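Local structure of chorismate mutase protein (Bartonella henselae, 3RMI) at the interface of chains A and B. The protein catalyses the rearrangement of chorismate to prephenate, a step towards phenylalanine and tyrosine, as an all-helical enzyme of the type II (AroQ) family. Residues are numbered along the deposited sequence; one frame, centred on the assembly and turned at random. Chains: chain A/B, Chorismate mutase protein.

Contact 1: the interface of chains A and B. Residues chain A 10, 13-14, 17; chain B 45, 49.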
# COMPACT_ATOMS: atom_id res chain seq x y z
N ILE A 10 26.54 -9.47 -9.48
CA ILE A 10 25.60 -9.41 -8.37
C ILE A 10 25.07 -7.99 -8.18
O ILE A 10 23.88 -7.83 -7.98
CB ILE A 10 26.22 -9.95 -7.06
CG1 ILE A 10 26.60 -11.45 -7.20
CG2 ILE A 10 25.28 -9.71 -5.88
CD1 ILE A 10 25.54 -12.39 -7.87
N GLU A 13 22.50 -7.35 -10.88
CA GLU A 13 21.20 -8.00 -10.61
C GLU A 13 20.40 -7.21 -9.60
O GLU A 13 19.22 -7.00 -9.74
CB GLU A 13 21.40 -9.41 -10.04
CG GLU A 13 21.52 -10.49 -11.06
CD GLU A 13 21.77 -11.89 -10.44
OE1 GLU A 13 21.02 -12.28 -9.49
OE2 GLU A 13 22.70 -12.61 -10.90
N LEU A 14 21.06 -6.83 -8.54
CA LEU A 14 20.43 -6.06 -7.49
C LEU A 14 19.84 -4.79 -8.08
O LEU A 14 18.68 -4.48 -7.84
CB LEU A 14 21.49 -5.76 -6.45
CG LEU A 14 21.09 -5.32 -5.05
CD1 LEU A 14 20.17 -6.36 -4.41
CD2 LEU A 14 22.41 -5.09 -4.24
N LEU A 17 16.69 -5.46 -10.17
CA LEU A 17 15.51 -5.74 -9.33
C LEU A 17 15.01 -4.47 -8.67
O LEU A 17 13.82 -4.24 -8.49
CB LEU A 17 15.85 -6.79 -8.26
CG LEU A 17 16.04 -8.22 -8.82
CD1 LEU A 17 16.95 -9.02 -7.89
CD2 LEU A 17 14.71 -9.03 -9.11
N LEU B 45 19.56 -13.07 -2.62
CA LEU B 45 20.82 -12.52 -3.04
C LEU B 45 21.58 -11.94 -1.83
O LEU B 45 22.75 -12.27 -1.58
CB LEU B 45 20.54 -11.46 -4.10
CG LEU B 45 21.33 -11.48 -5.41
CD1 LEU B 45 21.39 -12.90 -6.09
CD2 LEU B 45 20.76 -10.44 -6.34
N TYR B 49 25.21 -13.64 -0.15
CA TYR B 49 26.44 -12.84 -0.19
C TYR B 49 26.62 -11.94 1.01
O TYR B 49 27.37 -10.98 0.96
CB TYR B 49 26.50 -12.07 -1.51
CG TYR B 49 26.35 -13.02 -2.67
CD1 TYR B 49 27.33 -13.98 -2.95
CD2 TYR B 49 25.20 -13.04 -3.44
CE1 TYR B 49 27.18 -14.91 -4.00
CE2 TYR B 49 25.03 -13.96 -4.49
CZ TYR B 49 26.02 -14.89 -4.76
OH TYR B 49 25.86 -15.79 -5.80

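Contact 2: the interface of chains A and B. Residues chain A 21-22, 25-26, 28; chain B 35, 58, 62, 66, 84.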
# COMPACT_ATOMS: atom_id res chain seq x y z
N ILE A 21 11.20 -2.62 -8.55
CA ILE A 21 10.61 -2.19 -7.29
C ILE A 21 10.24 -0.73 -7.39
O ILE A 21 9.13 -0.34 -7.08
CB ILE A 21 11.58 -2.45 -6.14
CG1 ILE A 21 11.66 -3.96 -5.90
CG2 ILE A 21 11.13 -1.70 -4.87
CD1 ILE A 21 12.98 -4.37 -5.27
N ASP A 22 11.19 0.07 -7.83
CA ASP A 22 10.99 1.52 -7.89
C ASP A 22 9.82 1.89 -8.82
O ASP A 22 9.04 2.79 -8.52
CB ASP A 22 12.28 2.19 -8.33
CG ASP A 22 13.34 2.24 -7.21
OD1 ASP A 22 13.01 1.86 -6.04
OD2 ASP A 22 14.49 2.69 -7.47
N ASP A 25 6.53 0.96 -7.04
CA ASP A 25 6.19 1.97 -6.06
C ASP A 25 5.54 3.21 -6.68
O ASP A 25 4.63 3.76 -6.07
CB ASP A 25 7.42 2.35 -5.23
CG ASP A 25 7.83 1.23 -4.22
OD1 ASP A 25 7.01 0.32 -3.96
OD2 ASP A 25 8.99 1.25 -3.70
N ILE A 26 5.96 3.64 -7.86
CA ILE A 26 5.28 4.78 -8.51
C ILE A 26 3.87 4.41 -8.87
O ILE A 26 2.97 5.23 -8.78
CB ILE A 26 5.83 5.25 -9.86
CG1 ILE A 26 7.31 5.23 -9.92
CG2 ILE A 26 5.36 6.71 -10.11
CD1 ILE A 26 7.91 6.08 -11.09
N LEU A 28 2.02 2.10 -7.49
CA LEU A 28 1.22 2.01 -6.28
C LEU A 28 0.73 3.37 -5.83
O LEU A 28 -0.41 3.51 -5.40
CB LEU A 28 2.00 1.32 -5.16
CG LEU A 28 2.27 -0.19 -5.31
CD1 LEU A 28 3.28 -0.62 -4.26
CD2 LEU A 28 0.99 -1.01 -5.17
N ARG B 35 5.93 -6.89 -6.45
CA ARG B 35 6.98 -6.17 -5.70
C ARG B 35 7.64 -7.11 -4.72
O ARG B 35 8.88 -7.08 -4.57
CB ARG B 35 6.38 -5.03 -4.91
CG ARG B 35 7.43 -3.99 -4.44
CD ARG B 35 6.81 -3.09 -3.41
NE ARG B 35 7.63 -1.94 -3.05
CZ ARG B 35 8.69 -1.98 -2.23
NH1 ARG B 35 9.13 -3.13 -1.72
NH2 ARG B 35 9.32 -0.88 -1.93
N ARG B 58 20.06 3.03 0.43
CA ARG B 58 18.94 2.61 -0.45
C ARG B 58 17.59 3.17 0.06
O ARG B 58 16.82 3.77 -0.71
CB ARG B 58 18.93 1.07 -0.56
CG ARG B 58 17.70 0.45 -1.22
CD ARG B 58 17.54 0.85 -2.68
NE ARG B 58 16.35 0.20 -3.23
CZ ARG B 58 15.65 0.62 -4.29
NH1 ARG B 58 16.02 1.69 -4.99
NH2 ARG B 58 14.59 -0.08 -4.68
N GLN B 62 14.91 5.80 -1.78
CA GLN B 62 13.55 5.39 -2.13
C GLN B 62 12.57 6.41 -1.54
O GLN B 62 11.62 6.78 -2.18
CB GLN B 62 13.24 3.99 -1.58
CG GLN B 62 14.02 2.80 -2.13
CD GLN B 62 13.56 1.50 -1.50
OE1 GLN B 62 12.56 0.92 -1.95
NE2 GLN B 62 14.25 1.03 -0.47
N LEU B 66 10.24 8.93 -3.75
CA LEU B 66 8.81 8.76 -3.73
C LEU B 66 8.12 10.04 -3.24
O LEU B 66 7.04 10.40 -3.71
CB LEU B 66 8.40 7.55 -2.88
CG LEU B 66 7.05 6.94 -3.28
CD1 LEU B 66 7.11 6.42 -4.74
CD2 LEU B 66 6.63 5.84 -2.33
N LEU B 84 5.48 3.82 2.17
CA LEU B 84 6.70 3.12 1.79
C LEU B 84 7.38 2.49 3.02
O LEU B 84 7.86 1.35 2.95
CB LEU B 84 7.64 4.08 1.09
CG LEU B 84 9.00 3.56 0.62
CD1 LEU B 84 8.88 2.44 -0.42
CD2 LEU B 84 9.80 4.74 0.06
O HOH W 1 11.24 2.46 -4.12

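Contact 3: the interface of chains A and B. Residues chain A 14, 17-18, 21-22; chain B 38-39, 42, 46, 58.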
# COMPACT_ATOMS: atom_id res chain seq x y z
N LEU A 14 21.06 -6.83 -8.54
CA LEU A 14 20.43 -6.06 -7.49
C LEU A 14 19.84 -4.79 -8.08
O LEU A 14 18.68 -4.48 -7.84
CB LEU A 14 21.49 -5.76 -6.45
CG LEU A 14 21.09 -5.32 -5.05
CD1 LEU A 14 20.17 -6.36 -4.41
CD2 LEU A 14 22.41 -5.09 -4.24
N LEU A 17 16.69 -5.46 -10.17
CA LEU A 17 15.51 -5.74 -9.33
C LEU A 17 15.01 -4.47 -8.67
O LEU A 17 13.82 -4.24 -8.49
CB LEU A 17 15.85 -6.79 -8.26
CG LEU A 17 16.04 -8.22 -8.82
CD1 LEU A 17 16.95 -9.02 -7.89
CD2 LEU A 17 14.71 -9.03 -9.11
N ARG A 18 15.92 -3.60 -8.33
CA ARG A 18 15.51 -2.36 -7.72
C ARG A 18 14.86 -1.42 -8.71
O ARG A 18 14.01 -0.63 -8.31
CB ARG A 18 16.68 -1.71 -7.01
CG ARG A 18 16.99 -2.44 -5.72
CD ARG A 18 18.33 -2.02 -5.13
NE ARG A 18 18.46 -2.48 -3.76
CZ ARG A 18 19.56 -2.38 -3.04
NH1 ARG A 18 20.65 -1.83 -3.55
NH2 ARG A 18 19.57 -2.81 -1.79
N ILE A 21 11.20 -2.62 -8.55
CA ILE A 21 10.61 -2.19 -7.29
C ILE A 21 10.24 -0.73 -7.39
O ILE A 21 9.13 -0.34 -7.08
CB ILE A 21 11.58 -2.45 -6.14
CG1 ILE A 21 11.66 -3.96 -5.90
CG2 ILE A 21 11.13 -1.70 -4.87
CD1 ILE A 21 12.98 -4.37 -5.27
N ASP A 22 11.19 0.07 -7.83
CA ASP A 22 10.99 1.52 -7.89
C ASP A 22 9.82 1.89 -8.82
O ASP A 22 9.04 2.79 -8.52
CB ASP A 22 12.28 2.19 -8.33
CG ASP A 22 13.34 2.24 -7.21
OD1 ASP A 22 13.01 1.86 -6.04
OD2 ASP A 22 14.49 2.69 -7.47
N CYS B 38 10.02 -9.47 -6.26
CA CYS B 38 11.34 -8.82 -6.44
C CYS B 38 12.10 -8.72 -5.17
O CYS B 38 13.26 -9.09 -5.14
CB CYS B 38 11.21 -7.42 -7.01
SG CYS B 38 10.81 -7.44 -8.70
N THR B 39 11.48 -8.21 -4.12
CA THR B 39 12.22 -8.04 -2.87
C THR B 39 12.62 -9.37 -2.28
O THR B 39 13.55 -9.43 -1.49
CB THR B 39 11.46 -7.26 -1.81
OG1 THR B 39 10.19 -7.89 -1.55
CG2 THR B 39 11.27 -5.82 -2.24
N ILE B 42 15.75 -10.18 -4.00
CA ILE B 42 16.80 -9.40 -3.32
C ILE B 42 17.18 -10.06 -2.01
O ILE B 42 18.35 -10.16 -1.69
CB ILE B 42 16.40 -7.91 -3.08
CG1 ILE B 42 16.29 -7.18 -4.43
CG2 ILE B 42 17.44 -7.19 -2.16
CD1 ILE B 42 15.76 -5.73 -4.33
N LYS B 46 20.90 -11.12 -1.03
CA LYS B 46 21.55 -10.53 0.14
C LYS B 46 22.02 -11.64 1.07
O LYS B 46 23.13 -11.59 1.56
CB LYS B 46 20.63 -9.58 0.91
CG LYS B 46 20.34 -8.22 0.20
CD LYS B 46 19.53 -7.33 1.12
CE LYS B 46 19.33 -5.95 0.56
NZ LYS B 46 18.80 -5.03 1.63
N ARG B 58 20.06 3.03 0.43
CA ARG B 58 18.94 2.61 -0.45
C ARG B 58 17.59 3.17 0.06
O ARG B 58 16.82 3.77 -0.71
CB ARG B 58 18.93 1.07 -0.56
CG ARG B 58 17.70 0.45 -1.22
CD ARG B 58 17.54 0.85 -2.68
NE ARG B 58 16.35 0.20 -3.23
CZ ARG B 58 15.65 0.62 -4.29
NH1 ARG B 58 16.02 1.69 -4.99
NH2 ARG B 58 14.59 -0.08 -4.68

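Contact 1: the interface of chains A and B
A:Ile10 meets B:Tyr49, and A:Glu13 meets B:Leu45, where the first helix of one AroQ-type chorismate mutase chain runs antiparallel to its copy in the partner. Van der Waals contact with an aromatic face comes from A:Ile10, whose side chain lies roughly perpendicular to that of B:Tyr49. Its CG1 stands 4.0 Å above the phenol ring, displaced to the ring margin. Folding at the second torsion (chi2 -45°) carries the end methyl CD1 out past the rim on the same side, 3.8 Å from B:Tyr49 CE2 and 4.0 Å from the hydroxyl OH. The branch methyl CG2, anti to the backbone N, sits by CD2 nearer the ring's root. Aliphatic contact follows one helical turn on, where B:Leu45 points both methyls at A:Glu13. Methyl CD2 touches the A:Glu13 methylene CB at 3.9 Å. Polar atoms enter by contact alone: the carboxylate oxygen OE1 of A:Glu13 caps the leucine fork, 3.5 Å from CD1 and 3.7 Å from CD2 of B:Leu45, and no nitrogen or oxygen pairs across the patch. A:Leu14 and A:Leu17 flank B:Leu45 more loosely, A:Leu17 CD1 lying 4.4 Å from its CD2.

Contact 2: the interface of chains A and B
Paired Arg-Asp bridges between A:Asp25 and B:Arg35 and between A:Asp22 and B:Arg58 tie the first helix of one AroQ chain to two helices of the other. B:Arg35 and B:Arg58 match substrate-binding arginines of AroQ enzymes, so the bridges probably lie at an active site. B:Arg35, extended from CG to NE, presents its guanidinium side-on to A:Asp25. Its NE gives an almost straight bond (177° at H) of 2.5 Å to carboxylate oxygen OD1, while NH2 bonds OD2 at 2.8 Å through the syn lone pair; the two planes are nearly coplanar. Methyl CG2 of A:Ile21 presses on the centre of this guanidinium, 3.5 Å above its plane, which should help fix its rotation. B:Arg58, bent at its second torsion (63°), meets A:Asp22 end-on and tip to tip. NH1 reaches OD2 at 3.1 Å on its syn side, but NH2 comes to OD1 at 2.9 Å from above the carboxylate, the planes being turned 34° apart. B:Gln62 CG lies over the centre of one face of the B:Arg58 guanidinium. A water joins the two bridges, 2.7 Å from A:Asp22 OD1 and 2.6 Å from A:Asp25 OD2, and pairs with the amide oxygen OE1 of B:Gln62. B:Leu84 CD1 abuts A:Asp25 OD2. The site lies midway along helix 4-48 of chain A, where it meets helices 4-48, 56-72 and 77-106 of chain B.

Contact 3: the interface of chains A and B
A:Ile21 and B:Ile42 meet tip to tip at the apolar centre, their CD1 methyls 3.2 Å apart, closer than usual and perhaps partly a limit of the model. B:Ile42 holds its CG1 arm extended (chi2 174°), which brings the tip to A:Ile21 while the branch methyl CG2 touches A:Leu14 CD1 at 3.6 Å. A:Leu17 runs alongside, pointing the other way, its CB 3.9 Å from B:Ile42 CG1. Flanking A:Ile21, B:Cys38 offers its CB to CG1 at 3.7 Å, and B:Thr39 turns its methyl CG2, not its hydroxyl, toward CD1. Farther out, A:Arg18 and B:Arg58 run alongside each other in opposite senses, guanidinium planes 29° apart. A:Arg18 CG stands 3.3 Å above the B:Arg58 plane, opposite B:Gln62 CG, and B:Arg58 CD lies 3.6 Å above that of A:Arg18. A:Leu14 CG backs the other face, so the A:Arg18 guanidinium is sandwiched, which should limit its rotation. At the rim B:Lys46 NZ lies 4.2 Å from A:Arg18 NH2. A:Arg18, B:Arg58 and B:Lys46 match substrate-binding positions of AroQ enzymes, so this edge probably borders an active site built from both chains. It lies where helices 4-48 of both chains pack antiparallel, beside the start of helix 56-72 of chain B.

All three contacts lie along helix 4-48 of chain A, packed mainly against its antiparallel twin in chain B; helix 56-72 of chain B joins at contacts 2 and 3, helix 77-106 at contact 2. Contact 3 is central, about 8 Å from contact 1 and 10 Å from contact 2 between C-alpha centres; contacts 1 and 2 are about 17 Å apart. A:Leu14 and A:Leu17 belong to contacts 1 and 3, and A:Ile21, A:Asp22 and B:Arg58 to contacts 2 and 3. The seam thus passes from apolar packing to salt bridges, and two-fold symmetry repeats it, consistent with the intertwined dimer and shared active sites of the AroQ family.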